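Local coordinates for peptidoglycan-N-acetylglucosamine deacetylase BC_1974 (Bacillus cereus, PDB 5N1P), which deacetylates N-acetylglucosamine residues in peptidoglycan, releasing acetate, as a zinc-dependent polysaccharide deacetylase of the NodB homology (CE4) family, at residues A[22-27]-A[50-55]; A[156-161]-A[183-188]. All blocks are in the same frame, centred on the assembly; numbering follows the deposited sequence.

From the N terminus, strand 2-9 leads into helix 16-25, and interaction 1 joins the end of that helix to residues 50-55. It closes a loop that holds strand 31-34, helix 36-41 and most of helix 43-51. Much later in the chain, interaction 2 closes a second loop, mainly helix 167-182, by bringing 156-161 to 183-188 beside the first residues of strand 2-9. The two loops follow in series, neither nested nor crossing. Their centres lie about 15 Å apart, with no direct touch, yet helix 167-182 spans them: Leu177 is touched by both His26 and Phe187. Interaction 1 ties two helix ends together; interaction 2 links two strands that both pair with strand 2-9.

Interaction 1: A[22-27]-A[50-55]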
loop_
_atom_site.group_PDB
_atom_site.type_symbol
_atom_site.label_atom_id
_atom_site.label_comp_id
_atom_site.label_asym_id
_atom_site.label_seq_id
_atom_site.Cartn_x
_atom_site.Cartn_y
_atom_site.Cartn_z
ATOM N N THR A 22 9.113 -12.903 4.973
ATOM C CA THR A 22 8.639 -12.668 6.330
ATOM C C THR A 22 7.123 -12.853 6.417
ATOM O O THR A 22 6.621 -13.500 7.338
ATOM C CB THR A 22 9.040 -11.255 6.811
ATOM O OG1 THR A 22 10.472 -11.178 6.877
ATOM C CG2 THR A 22 8.453 -10.957 8.189
ATOM N N LEU A 23 6.398 -12.303 5.445
ATOM C CA LEU A 23 4.947 -12.441 5.413
ATOM C C LEU A 23 4.536 -13.915 5.298
ATOM O O LEU A 23 3.630 -14.374 5.999
ATOM C CB LEU A 23 4.363 -11.625 4.255
ATOM C CG LEU A 23 4.503 -10.106 4.443
ATOM C CD1 LEU A 23 4.163 -9.363 3.157
ATOM C CD2 LEU A 23 3.621 -9.643 5.602
ATOM N N LYS A 24 5.226 -14.655 4.434
ATOM C CA LYS A 24 4.933 -16.073 4.233
ATOM C C LYS A 24 5.189 -16.895 5.495
ATOM O O LYS A 24 4.405 -17.786 5.828
ATOM C CB LYS A 24 5.760 -16.633 3.073
ATOM C CG LYS A 24 5.446 -18.090 2.747
ATOM C CD LYS A 24 6.341 -18.618 1.642
ATOM C CE LYS A 24 6.085 -17.900 0.326
ATOM N NZ LYS A 24 6.851 -18.519 -0.793
ATOM N N GLN A 25 6.277 -16.586 6.195
ATOM C CA GLN A 25 6.642 -17.290 7.429
ATOM C C GLN A 25 5.629 -17.074 8.555
ATOM O O GLN A 25 5.563 -17.868 9.499
ATOM C CB GLN A 25 8.038 -16.854 7.880
ATOM C CG GLN A 25 9.160 -17.445 7.027
ATOM C CD GLN A 25 10.471 -16.690 7.159
ATOM O OE1 GLN A 25 10.607 -15.804 8.001
ATOM N NE2 GLN A 25 11.444 -17.043 6.326
ATOM N N HIS A 26 4.834 -16.010 8.447
ATOM C CA HIS A 26 3.772 -15.745 9.422
ATOM C C HIS A 26 2.381 -15.924 8.812
ATOM O O HIS A 26 1.384 -15.546 9.427
ATOM C CB HIS A 26 3.891 -14.329 9.993
ATOM C CG HIS A 26 5.134 -14.092 10.792
ATOM N ND1 HIS A 26 6.342 -13.765 10.211
ATOM C CD2 HIS A 26 5.354 -14.117 12.127
ATOM C CE1 HIS A 26 7.252 -13.606 11.154
ATOM N NE2 HIS A 26 6.679 -13.816 12.326
ATOM N N ASP A 27 2.330 -16.498 7.611
ATOM C CA ASP A 27 1.084 -16.703 6.869
ATOM C C ASP A 27 0.213 -15.451 6.857
ATOM O O ASP A 27 -0.998 -15.511 7.072
ATOM C CB ASP A 27 0.305 -17.889 7.446
ATOM C CG ASP A 27 1.030 -19.208 7.252
ATOM O OD1 ASP A 27 1.308 -19.566 6.087
ATOM O OD2 ASP A 27 1.326 -19.886 8.260
ATOM N N ASN A 50 1.905 -11.061 -6.308
ATOM C CA ASN A 50 0.592 -11.513 -6.707
ATOM C C ASN A 50 0.409 -13.027 -6.522
ATOM O O ASN A 50 -0.650 -13.477 -6.089
ATOM C CB ASN A 50 0.339 -11.115 -8.163
ATOM C CG ASN A 50 -0.967 -11.640 -8.680
ATOM O OD1 ASN A 50 -0.996 -12.565 -9.504
ATOM N ND2 ASN A 50 -2.059 -11.082 -8.188
ATOM N N ALA A 51 1.451 -13.797 -6.824
ATOM C CA ALA A 51 1.387 -15.253 -6.725
ATOM C C ALA A 51 1.263 -15.746 -5.295
ATOM O O ALA A 51 0.725 -16.832 -5.055
ATOM C CB ALA A 51 2.616 -15.877 -7.372
ATOM N N GLU A 52 1.763 -14.959 -4.351
ATOM C CA GLU A 52 1.798 -15.398 -2.960
ATOM C C GLU A 52 0.636 -14.836 -2.154
ATOM O O GLU A 52 0.665 -14.833 -0.926
ATOM C CB GLU A 52 3.156 -15.043 -2.337
ATOM C CG GLU A 52 4.269 -15.793 -3.085
ATOM C CD GLU A 52 5.661 -15.617 -2.509
ATOM O OE1 GLU A 52 5.818 -14.931 -1.486
ATOM O OE2 GLU A 52 6.608 -16.190 -3.090
ATOM N N GLY A 53 -0.400 -14.394 -2.861
ATOM C CA GLY A 53 -1.667 -14.073 -2.235
ATOM C C GLY A 53 -1.859 -12.622 -1.860
ATOM O O GLY A 53 -2.864 -12.259 -1.247
ATOM N N HIS A 54 -0.900 -11.777 -2.216
ATOM C CA HIS A 54 -1.008 -10.375 -1.855
ATOM C C HIS A 54 -1.711 -9.602 -2.941
ATOM O O HIS A 54 -1.723 -10.008 -4.098
ATOM C CB HIS A 54 0.379 -9.785 -1.596
ATOM C CG HIS A 54 1.193 -10.623 -0.666
ATOM N ND1 HIS A 54 0.895 -10.744 0.672
ATOM C CD2 HIS A 54 2.264 -11.417 -0.897
ATOM C CE1 HIS A 54 1.769 -11.566 1.238
ATOM N NE2 HIS A 54 2.602 -11.989 0.306
ATOM N N TYR A 55 -2.299 -8.480 -2.563
ATOM C CA TYR A 55 -2.909 -7.624 -3.561
ATOM C C TYR A 55 -1.873 -6.663 -4.142
ATOM O O TYR A 55 -1.153 -6.017 -3.406
ATOM C CB TYR A 55 -4.071 -6.827 -2.965
ATOM C CG TYR A 55 -4.800 -6.061 -4.039
ATOM C CD1 TYR A 55 -4.430 -4.755 -4.350
ATOM C CD2 TYR A 55 -5.834 -6.640 -4.747
ATOM C CE1 TYR A 55 -5.083 -4.046 -5.355
ATOM C CE2 TYR A 55 -6.508 -5.935 -5.753
ATOM C CZ TYR A 55 -6.128 -4.645 -6.034
ATOM O OH TYR A 55 -6.791 -3.940 -7.019
#
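The imidazole of His54 is met obliquely by Leu23, whose CD1 lies 3.8 Å from His54 CE1, with Leu23 CB close behind. One face of the same ring carries the carbonyl oxygen of Glu52, 3.6 Å above the ring plane and displaced toward the rim. At ND1, His54 accepts the backbone N-H of Ala30, a bond that fixes how the buried ring is turned. The second imidazole, that of His26, works within its own segment: ND1 donates to Thr22 O at 2.9 Å, nearly straight (174°) and in the ring plane, adding a side-chain bond to the last turn of the helix.

Beside this apolar touch lies a looser charged one. Lys24 bends at chi3 (-65°) and crosses the extended Glu52 side chain at about a right angle, so that Lys24 NZ approaches Glu52 OE2 at 3.3 Å, a salt bridge with a weak hydrogen bond, while Lys24 CE rests 3.5 Å from Glu52 OE1. The same OE2 is held more strongly by Arg48; two positive charges on one carboxylate would probably keep it ionised.

Both segments are helix ends closed by Schellman motifs, with Asp27 and Gly53 at positive phi as the C-prime residues. In the incomplete beta/alpha barrel of this family, helix 16-25 and helix 43-51 end near each other, with Lys24 and Glu52 the closest CA pair. Leu20 lies against Glu52 and His54, Leu23 reaches inward to Phe32 of strand 31-34, and Tyr55 begins the adjoining strand 55-58, bonded through its backbone to Ala30 and Phe32.

Interaction 2: A[156-161]-A[183-188]; sequences PQEVIL and KGYEFE
Van der Waals contact alone joins Tyr185 to Glu158 and Pro156; no hydrogen bond passes between the two segments. The methylene CG of Glu158 lies 3.7 Å from Tyr185 OH and 4.1 Å from Tyr185 CE1, meeting the phenol obliquely. From the backbone, Pro156 O approaches Tyr185 CE1 to 3.9 Å, again at a slant to the ring. Chi1 (-63°) sets Glu158 CG against the tyrosine, and the bend at chi2 (-82°) turns the carboxylate off toward its own partners, its plane 54° from that of the ring.

The modest contact follows from the topology. Strand 157-163, helix 167-182 and strand 185-187 form a beta-alpha-beta crossover of the incomplete beta/alpha barrel, but the two strands do not pair directly here. Each is parallel to strand 2-9, whose Val3 is bonded through the backbone to Pro156 and Glu158, and whose Tyr5 is bonded to Glu158. Tyr185 also touches Lys2 at the start of that strand, and Gly184, with positive phi, ends helix 167-182 in a Schellman motif just before the tyrosine.

Hydrogen bonds hold the polar ends from the flanks instead. Tyr185 OH donates to the carbonyl oxygen of Lys155, just before Pro156, which anchors the far end of the phenol. Glu158 OE1 is bonded to Thr125 OG1, and OE2 accepts the backbone N-H of Thr154.

A salt bridge adds to these: Lys155 NZ pairs with Glu158 OE2, giving this buried carboxylate a positive partner.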
loop_
_atom_site.group_PDB
_atom_site.type_symbol
_atom_site.label_atom_id
_atom_site.label_comp_id
_atom_site.label_asym_id
_atom_site.label_seq_id
_atom_site.Cartn_x
_atom_site.Cartn_y
_atom_site.Cartn_z
ATOM N N PRO A 156 -11.894 -2.221 14.374
ATOM C CA PRO A 156 -12.048 -3.558 13.784
ATOM C C PRO A 156 -11.280 -3.712 12.473
ATOM O O PRO A 156 -10.726 -4.778 12.220
ATOM C CB PRO A 156 -13.556 -3.661 13.538
ATOM C CG PRO A 156 -14.155 -2.753 14.538
ATOM C CD PRO A 156 -13.202 -1.606 14.665
ATOM N N GLN A 157 -11.272 -2.662 11.658
ATOM C CA GLN A 157 -10.470 -2.629 10.436
ATOM C C GLN A 157 -9.438 -1.517 10.518
ATOM O O GLN A 157 -9.776 -0.369 10.803
ATOM C CB GLN A 157 -11.346 -2.420 9.203
ATOM C CG GLN A 157 -12.362 -3.509 8.962
ATOM C CD GLN A 157 -13.747 -2.947 8.754
ATOM O OE1 GLN A 157 -14.388 -2.487 9.701
ATOM N NE2 GLN A 157 -14.216 -2.971 7.511
ATOM N N GLU A 158 -8.176 -1.863 10.288
ATOM C CA GLU A 158 -7.119 -0.866 10.234
ATOM C C GLU A 158 -6.314 -1.053 8.964
ATOM O O GLU A 158 -5.987 -2.182 8.591
ATOM C CB GLU A 158 -6.197 -0.967 11.447
ATOM C CG GLU A 158 -6.880 -0.695 12.788
ATOM C CD GLU A 158 -7.011 0.789 13.111
ATOM O OE1 GLU A 158 -6.736 1.636 12.236
ATOM O OE2 GLU A 158 -7.395 1.117 14.255
ATOM N N VAL A 159 -6.008 0.050 8.292
ATOM C CA VAL A 159 -5.187 0.021 7.082
ATOM C C VAL A 159 -3.889 0.736 7.387
ATOM O O VAL A 159 -3.891 1.918 7.713
ATOM C CB VAL A 159 -5.900 0.685 5.895
ATOM C CG1 VAL A 159 -4.999 0.706 4.656
ATOM C CG2 VAL A 159 -7.216 -0.034 5.621
ATOM N N ILE A 160 -2.784 0.005 7.322
ATOM C CA ILE A 160 -1.514 0.497 7.834
ATOM C C ILE A 160 -0.564 0.913 6.711
ATOM O O ILE A 160 -0.250 0.108 5.831
ATOM C CB ILE A 160 -0.835 -0.571 8.697
ATOM C CG1 ILE A 160 -1.762 -0.965 9.853
ATOM C CG2 ILE A 160 0.507 -0.064 9.198
ATOM C CD1 ILE A 160 -1.452 -2.323 10.430
ATOM N N LEU A 161 -0.098 2.158 6.756
ATOM C CA LEU A 161 0.815 2.696 5.751
ATOM C C LEU A 161 2.270 2.431 6.104
ATOM O O LEU A 161 2.775 2.918 7.126
ATOM C CB LEU A 161 0.612 4.210 5.575
ATOM C CG LEU A 161 1.645 4.896 4.673
ATOM C CD1 LEU A 161 1.534 4.426 3.213
ATOM C CD2 LEU A 161 1.540 6.420 4.767
ATOM N N LYS A 183 -3.642 -9.020 19.619
ATOM C CA LYS A 183 -4.837 -8.213 19.834
ATOM C C LYS A 183 -5.999 -8.663 18.969
ATOM O O LYS A 183 -6.994 -7.954 18.835
ATOM C CB LYS A 183 -4.537 -6.749 19.584
ATOM C CG LYS A 183 -3.309 -6.285 20.314
ATOM C CD LYS A 183 -2.829 -4.965 19.769
ATOM C CE LYS A 183 -3.850 -3.872 19.986
ATOM N NZ LYS A 183 -3.192 -2.543 19.947
ATOM N N GLY A 184 -5.864 -9.854 18.397
ATOM C CA GLY A 184 -6.962 -10.500 17.709
ATOM C C GLY A 184 -7.173 -10.049 16.279
ATOM O O GLY A 184 -8.239 -10.288 15.718
ATOM N N TYR A 185 -6.172 -9.398 15.688
ATOM C CA TYR A 185 -6.232 -9.048 14.267
ATOM C C TYR A 185 -5.799 -10.231 13.406
ATOM O O TYR A 185 -4.854 -10.941 13.747
ATOM C CB TYR A 185 -5.341 -7.833 13.938
ATOM C CG TYR A 185 -5.868 -6.494 14.405
ATOM C CD1 TYR A 185 -6.774 -5.766 13.640
ATOM C CD2 TYR A 185 -5.457 -5.954 15.617
ATOM C CE1 TYR A 185 -7.251 -4.533 14.074
ATOM C CE2 TYR A 185 -5.922 -4.733 16.053
ATOM C CZ TYR A 185 -6.823 -4.028 15.293
ATOM O OH TYR A 185 -7.281 -2.809 15.749
ATOM N N GLU A 186 -6.497 -10.445 12.296
ATOM C CA GLU A 186 -5.986 -11.293 11.224
ATOM C C GLU A 186 -5.391 -10.400 10.136
ATOM O O GLU A 186 -5.788 -9.245 9.988
ATOM C CB GLU A 186 -7.087 -12.188 10.653
ATOM C CG GLU A 186 -7.272 -13.497 11.419
ATOM C CD GLU A 186 -8.686 -14.045 11.331
ATOM O OE1 GLU A 186 -9.367 -13.791 10.317
ATOM O OE2 GLU A 186 -9.115 -14.735 12.280
ATOM N N PHE A 187 -4.433 -10.928 9.384
ATOM C CA PHE A 187 -3.784 -10.145 8.336
ATOM C C PHE A 187 -4.223 -10.556 6.944
ATOM O O PHE A 187 -3.859 -11.628 6.454
ATOM C CB PHE A 187 -2.270 -10.262 8.459
ATOM C CG PHE A 187 -1.715 -9.519 9.633
ATOM C CD1 PHE A 187 -1.364 -8.182 9.512
ATOM C CD2 PHE A 187 -1.570 -10.140 10.858
ATOM C CE1 PHE A 187 -0.865 -7.484 10.589
ATOM C CE2 PHE A 187 -1.070 -9.450 11.938
ATOM C CZ PHE A 187 -0.717 -8.120 11.802
ATOM N N GLU A 188 -5.002 -9.689 6.302
ATOM C CA GLU A 188 -5.522 -9.997 4.979
ATOM C C GLU A 188 -5.062 -8.998 3.945
ATOM O O GLU A 188 -4.728 -7.850 4.259
ATOM C CB GLU A 188 -7.049 -10.034 4.976
ATOM C CG GLU A 188 -7.644 -11.206 5.747
ATOM C CD GLU A 188 -9.098 -11.439 5.394
ATOM O OE1 GLU A 188 -9.839 -10.443 5.255
ATOM O OE2 GLU A 188 -9.501 -12.615 5.259
#